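One contact in two related proteins. Structure 1 is CurF from Lyngbya majuscula, which probably catalyses NADPH-dependent formation of the cyclopropane ring during curacin A biosynthesis, as the enoyl reductase domain of a polyketide synthase: PDB 5DP2 (chain A, 0.96 Å), residues 38-43 and 114-119. Structure 2 is JamJ from Lyngbya majuscula: PDB 5DOZ (chain B, 2.26 Å), residues 36-41 and 110-115. Both blocks share one frame: the second was fitted to the first on N, CA, C and O of the twelve residues, RMSD 0.24 Å. Numbering follows each deposited sequence.

Structure 1 (5DP2); sequences EVEVQI and SSFVIC.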
loop_
_atom_site.group_PDB
_atom_site.type_symbol
_atom_site.label_atom_id
_atom_site.label_comp_id
_atom_site.label_asym_id
_atom_site.label_seq_id
_atom_site.Cartn_x
_atom_site.Cartn_y
_atom_site.Cartn_z
ATOM N N GLU A 38 -25.028 -7.231 6.225
ATOM C CA GLU A 38 -23.796 -6.600 6.685
ATOM C C GLU A 38 -23.067 -7.466 7.698
ATOM O O GLU A 38 -23.646 -8.382 8.278
ATOM C CB GLU A 38 -24.112 -5.244 7.308
ATOM C CG GLU A 38 -24.688 -4.226 6.340
ATOM C CD GLU A 38 -25.036 -2.898 6.982
ATOM O OE1 GLU A 38 -25.385 -2.838 8.173
ATOM O OE2 GLU A 38 -25.016 -1.909 6.242
ATOM N N VAL A 39 -21.787 -7.127 7.925
ATOM C CA VAL A 39 -20.932 -7.768 8.912
ATOM C C VAL A 39 -20.248 -6.673 9.737
ATOM O O VAL A 39 -19.784 -5.685 9.166
ATOM C CB VAL A 39 -19.839 -8.632 8.223
ATOM C CG1 VAL A 39 -18.948 -9.330 9.224
ATOM C CG2 VAL A 39 -20.457 -9.664 7.283
ATOM N N GLU A 40 -20.170 -6.867 11.056
ATOM C CA GLU A 40 -19.449 -5.932 11.938
ATOM C C GLU A 40 -18.127 -6.572 12.388
ATOM O O GLU A 40 -18.118 -7.683 12.955
ATOM C CB GLU A 40 -20.265 -5.566 13.169
ATOM C CG GLU A 40 -19.620 -4.452 13.988
ATOM C CD GLU A 40 -20.328 -4.124 15.264
ATOM O OE1 GLU A 40 -20.335 -2.920 15.629
ATOM O OE2 GLU A 40 -20.847 -5.065 15.902
ATOM N N VAL A 41 -17.033 -5.845 12.145
ATOM C CA VAL A 41 -15.685 -6.282 12.489
ATOM C C VAL A 41 -15.117 -5.347 13.576
ATOM O O VAL A 41 -15.164 -4.115 13.430
ATOM C CB VAL A 41 -14.760 -6.240 11.259
ATOM C CG1 VAL A 41 -13.366 -6.726 11.621
ATOM C CG2 VAL A 41 -15.351 -7.074 10.127
ATOM N N GLN A 42 -14.609 -5.934 14.659
ATOM C CA GLN A 42 -13.845 -5.174 15.658
ATOM C C GLN A 42 -12.388 -5.112 15.194
ATOM O O GLN A 42 -11.722 -6.159 15.036
ATOM C CB GLN A 42 -13.946 -5.836 17.028
ATOM C CG GLN A 42 -13.257 -4.972 18.083
ATOM C CD GLN A 42 -13.468 -5.432 19.479
ATOM O OE1 GLN A 42 -14.205 -6.357 19.733
ATOM N NE2 GLN A 42 -12.838 -4.767 20.408
ATOM N N ILE A 43 -11.902 -3.914 14.905
ATOM C CA ILE A 43 -10.563 -3.744 14.379
ATOM C C ILE A 43 -9.533 -4.062 15.446
ATOM O O ILE A 43 -9.659 -3.633 16.587
ATOM C CB ILE A 43 -10.377 -2.299 13.825
ATOM C CG1 ILE A 43 -11.414 -2.006 12.755
ATOM C CG2 ILE A 43 -8.969 -2.091 13.335
ATOM C CD1 ILE A 43 -11.389 -2.913 11.540
ATOM N N SER A 114 -11.118 2.876 13.097
ATOM C CA SER A 114 -12.379 2.925 13.831
ATOM C C SER A 114 -12.386 1.733 14.768
ATOM O O SER A 114 -11.822 0.689 14.450
ATOM C CB SER A 114 -13.590 2.775 12.905
ATOM O OG SER A 114 -13.662 3.782 11.915
ATOM N N SER A 115 -13.101 1.834 15.885
ATOM C CA SER A 115 -13.209 0.683 16.767
ATOM C C SER A 115 -13.918 -0.490 16.080
ATOM O O SER A 115 -13.511 -1.659 16.236
ATOM C CB SER A 115 -13.977 1.065 18.027
ATOM O OG SER A 115 -13.433 2.214 18.656
ATOM N N PHE A 116 -14.991 -0.179 15.356
ATOM C CA PHE A 116 -15.812 -1.165 14.669
ATOM C C PHE A 116 -16.062 -0.682 13.245
ATOM O O PHE A 116 -16.255 0.521 13.041
ATOM C CB PHE A 116 -17.156 -1.379 15.362
ATOM C CG PHE A 116 -17.010 -1.887 16.781
ATOM C CD1 PHE A 116 -16.868 -3.244 17.052
ATOM C CD2 PHE A 116 -16.986 -1.003 17.847
ATOM C CE1 PHE A 116 -16.689 -3.693 18.346
ATOM C CE2 PHE A 116 -16.807 -1.447 19.133
ATOM C CZ PHE A 116 -16.662 -2.793 19.389
ATOM N N VAL A 117 -16.043 -1.611 12.284
ATOM C CA VAL A 117 -16.377 -1.333 10.895
ATOM C C VAL A 117 -17.530 -2.243 10.495
ATOM O O VAL A 117 -17.443 -3.448 10.683
ATOM C CB VAL A 117 -15.162 -1.556 9.970
ATOM C CG1 VAL A 117 -15.571 -1.522 8.495
ATOM C CG2 VAL A 117 -14.088 -0.504 10.219
ATOM N N ILE A 118 -18.573 -1.651 9.903
ATOM C CA ILE A 118 -19.667 -2.442 9.308
ATOM C C ILE A 118 -19.487 -2.400 7.806
ATOM O O ILE A 118 -19.446 -1.344 7.204
ATOM C CB ILE A 118 -21.045 -1.968 9.801
ATOM C CG1 ILE A 118 -21.134 -2.211 11.322
ATOM C CG2 ILE A 118 -22.152 -2.705 9.090
ATOM C CD1 ILE A 118 -22.442 -1.791 11.969
ATOM N N CYS A 119 -19.422 -3.566 7.189
ATOM C CA CYS A 119 -19.203 -3.652 5.763
ATOM C C CYS A 119 -19.934 -4.834 5.175
ATOM O O CYS A 119 -20.663 -5.528 5.843
ATOM C CB CYS A 119 -17.717 -3.697 5.457
ATOM S SG CYS A 119 -16.865 -5.107 6.115
HETATM O O HOH W 1 -11.355 -1.991 17.959
#
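Val41 and Val117 form a hydrogen-bonded pair between antiparallel strands 39-43 and 116-119, Val41 N reaching Val117 O at 2.8 Å and Val117 N returning to Val41 O. The pairing belongs to the GroES-like domain of this medium-chain reductase fold, where strand 39-48 also pairs with strand 83-91. On the face carrying Glu40, Gln42, Phe116 and Ile118, the extended Glu40 chain leaves with CG anti to the backbone N (chi1 -172°). Its CG passes Ile118 CG1 at 3.8 Å, and its OE1 comes to 3.5 Å from Phe116 CB. That carboxylate is salt-bridged to Arg31, which also makes a cation-pi contact with Phe116. Gln42 CB lies 3.7 Å from Phe116 CE1. On the other face, which carries Val39, Val41, Val117 and Cys119, Val117 CG2 touches Ile43 CD1, 3.9 Å away, and the Val117 side chain also packs on Leu106 of strand 103-107. Water 1 bridges Ile43 O and Ser115 O, closing the end of the pairing.

Structure 2 (5DOZ); sequences EVKVQI and SSFIIC.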
loop_
_atom_site.group_PDB
_atom_site.type_symbol
_atom_site.label_atom_id
_atom_site.label_comp_id
_atom_site.label_asym_id
_atom_site.label_seq_id
_atom_site.Cartn_x
_atom_site.Cartn_y
_atom_site.Cartn_z
ATOM N N GLU B 36 -24.762 -7.457 5.973
ATOM C CA GLU B 36 -23.690 -6.678 6.593
ATOM C C GLU B 36 -22.998 -7.434 7.708
ATOM O O GLU B 36 -23.601 -8.285 8.371
ATOM C CB GLU B 36 -24.210 -5.329 7.105
ATOM C CG GLU B 36 -24.619 -4.356 6.003
ATOM C CD GLU B 36 -25.021 -2.984 6.530
ATOM O OE1 GLU B 36 -25.804 -2.905 7.503
ATOM O OE2 GLU B 36 -24.552 -1.972 5.964
ATOM N N VAL B 37 -21.719 -7.123 7.900
ATOM C CA VAL B 37 -20.909 -7.739 8.939
ATOM C C VAL B 37 -20.294 -6.641 9.805
ATOM O O VAL B 37 -19.843 -5.609 9.291
ATOM C CB VAL B 37 -19.791 -8.619 8.337
ATOM C CG1 VAL B 37 -19.012 -9.341 9.430
ATOM C CG2 VAL B 37 -20.374 -9.636 7.363
ATOM N N LYS B 38 -20.308 -6.859 11.118
ATOM C CA LYS B 38 -19.633 -5.978 12.062
ATOM C C LYS B 38 -18.293 -6.603 12.456
ATOM O O LYS B 38 -18.242 -7.747 12.913
ATOM C CB LYS B 38 -20.503 -5.745 13.300
ATOM C CG LYS B 38 -19.990 -4.658 14.233
ATOM C CD LYS B 38 -20.994 -4.344 15.331
ATOM C CE LYS B 38 -20.442 -3.315 16.313
ATOM N NZ LYS B 38 -21.484 -2.862 17.284
ATOM N N VAL B 39 -17.214 -5.848 12.271
ATOM C CA VAL B 39 -15.868 -6.342 12.566
ATOM C C VAL B 39 -15.180 -5.486 13.618
ATOM O O VAL B 39 -15.146 -4.264 13.499
ATOM C CB VAL B 39 -14.985 -6.391 11.292
ATOM C CG1 VAL B 39 -13.597 -6.924 11.622
ATOM C CG2 VAL B 39 -15.646 -7.228 10.206
ATOM N N GLN B 40 -14.634 -6.134 14.646
ATOM C CA GLN B 40 -13.815 -5.451 15.652
ATOM C C GLN B 40 -12.400 -5.271 15.107
ATOM O O GLN B 40 -11.678 -6.251 14.896
ATOM C CB GLN B 40 -13.800 -6.237 16.966
ATOM C CG GLN B 40 -12.751 -5.769 17.974
ATOM C CD GLN B 40 -12.527 -6.769 19.091
ATOM O OE1 GLN B 40 -13.394 -7.605 19.381
ATOM N NE2 GLN B 40 -11.365 -6.686 19.737
ATOM N N ILE B 41 -12.015 -4.019 14.879
ATOM C CA ILE B 41 -10.729 -3.688 14.265
ATOM C C ILE B 41 -9.576 -3.867 15.250
ATOM O O ILE B 41 -9.639 -3.392 16.384
ATOM C CB ILE B 41 -10.721 -2.239 13.714
ATOM C CG1 ILE B 41 -11.817 -2.040 12.654
ATOM C CG2 ILE B 41 -9.349 -1.866 13.170
ATOM C CD1 ILE B 41 -11.617 -2.803 11.355
ATOM N N SER B 110 -11.301 2.933 12.926
ATOM C CA SER B 110 -12.443 3.009 13.825
ATOM C C SER B 110 -12.340 1.773 14.688
ATOM O O SER B 110 -11.701 0.802 14.288
ATOM C CB SER B 110 -13.755 2.951 13.033
ATOM O OG SER B 110 -13.757 3.877 11.958
ATOM N N SER B 111 -12.967 1.789 15.860
ATOM C CA SER B 111 -13.004 0.606 16.724
ATOM C C SER B 111 -13.756 -0.563 16.084
ATOM O O SER B 111 -13.395 -1.729 16.277
ATOM C CB SER B 111 -13.635 0.953 18.071
ATOM O OG SER B 111 -12.781 1.788 18.826
ATOM N N PHE B 112 -14.805 -0.233 15.334
ATOM C CA PHE B 112 -15.651 -1.216 14.679
ATOM C C PHE B 112 -16.056 -0.677 13.318
ATOM O O PHE B 112 -16.289 0.521 13.159
ATOM C CB PHE B 112 -16.914 -1.496 15.513
ATOM C CG PHE B 112 -16.656 -2.246 16.796
ATOM C CD1 PHE B 112 -16.176 -1.588 17.929
ATOM C CD2 PHE B 112 -16.926 -3.608 16.887
ATOM C CE1 PHE B 112 -15.939 -2.278 19.111
ATOM C CE2 PHE B 112 -16.704 -4.301 18.072
ATOM C CZ PHE B 112 -16.207 -3.640 19.183
ATOM N N ILE B 113 -16.130 -1.560 12.331
ATOM C CA ILE B 113 -16.667 -1.174 11.030
ATOM C C ILE B 113 -17.838 -2.057 10.637
ATOM O O ILE B 113 -17.914 -3.218 11.036
ATOM C CB ILE B 113 -15.606 -1.174 9.898
ATOM C CG1 ILE B 113 -15.153 -2.601 9.562
ATOM C CG2 ILE B 113 -14.439 -0.262 10.259
ATOM C CD1 ILE B 113 -14.503 -2.731 8.201
ATOM N N ILE B 114 -18.758 -1.480 9.872
ATOM C CA ILE B 114 -19.802 -2.245 9.211
ATOM C C ILE B 114 -19.409 -2.301 7.742
ATOM O O ILE B 114 -19.148 -1.271 7.121
ATOM C CB ILE B 114 -21.193 -1.578 9.333
ATOM C CG1 ILE B 114 -21.543 -1.263 10.800
ATOM C CG2 ILE B 114 -22.262 -2.440 8.656
ATOM C CD1 ILE B 114 -21.752 -2.468 11.697
ATOM N N CYS B 115 -19.339 -3.507 7.196
ATOM C CA CYS B 115 -18.991 -3.666 5.796
ATOM C C CYS B 115 -19.630 -4.912 5.209
ATOM O O CYS B 115 -20.201 -5.730 5.931
ATOM C CB CYS B 115 -17.469 -3.698 5.605
ATOM S SG CYS B 115 -16.693 -5.282 5.997
HETATM O O HOH W 2 -11.018 -1.880 17.967
#
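Val39 and Ile113 form a hydrogen-bonded pair between antiparallel strands 37-41 and 112-115, Val39 N reaching Ile113 O at 3.0 Å and Ile113 N returning to Val39 O. On the face carrying Lys38, Gln40, Phe112 and Ile114, the extended Lys38 chain leaves with CG anti to the backbone N (chi1 -170°). Its CG passes Ile114 CD1 at 3.8 Å, and its CE comes to 3.6 Å from Phe112 CD2. The ammonium NZ is hydrogen-bonded to Asn29 OD1 and Gln30 O, and lies 5.1 Å from the Phe112 ring centroid, at most a weak cation-pi attraction. Gln40 CB lies 3.7 Å from Phe112 CE2. On the other face, which carries Val37, Val39, Ile113 and Cys115, Ile113 CG2 touches Ile41 CD1, 4.0 Å away, and the Ile113 side chain also packs on Val102 of strand 99-103. Its CG1 lies between the backbone N and the carbonyl carbon (chi1 69°), 4.2 Å from Val39 CB. Water 2 bridges Ile41 O and Ser111 O, closing the end of the pairing.

Comparison
The backbones coincide within the error, and the hydrogen bonds between Val41(A) and Val117(A) recur between Val39(B) and Ile113(B). The exchange of Glu40(A) for Lys38(B) replaces an acid with a base on a chain that starts out the same way, chi1 being -172° and -170°. CG and CD of the two side chains fall near each other, and OE1 of Glu40(A) lies 0.8 Å from CE of Lys38(B) after superposition. NZ of Lys38(B) has no counterpart in Glu40(A). The carboxylate of Glu40(A) is salt-bridged to Arg31(A); NZ of Lys38(B) is hydrogen-bonded to Asn29(B) OD1 and Gln30(B) O. Contact with Val117(A) O and Ile113(B) O is kept.

At the second exchange, where both side chains are buried, CG2 of Val117(A) and of Ile113(B) stand 0.4 Å apart, preserving the touch on Ile43(A) CD1 and Ile41(B) CD1. CG1 of Val117(A) has no counterpart in Ile113(B), which instead brings CG1 and CD1 into another direction, adding one carbon of apolar side chain under an unshifted main chain. Val41(A) and Cys119(A) keep their places.

Gln42(A) shifts within its rotamer: its CD and that of Gln40(B) are 1.7 Å apart, so the amide leaves its former place.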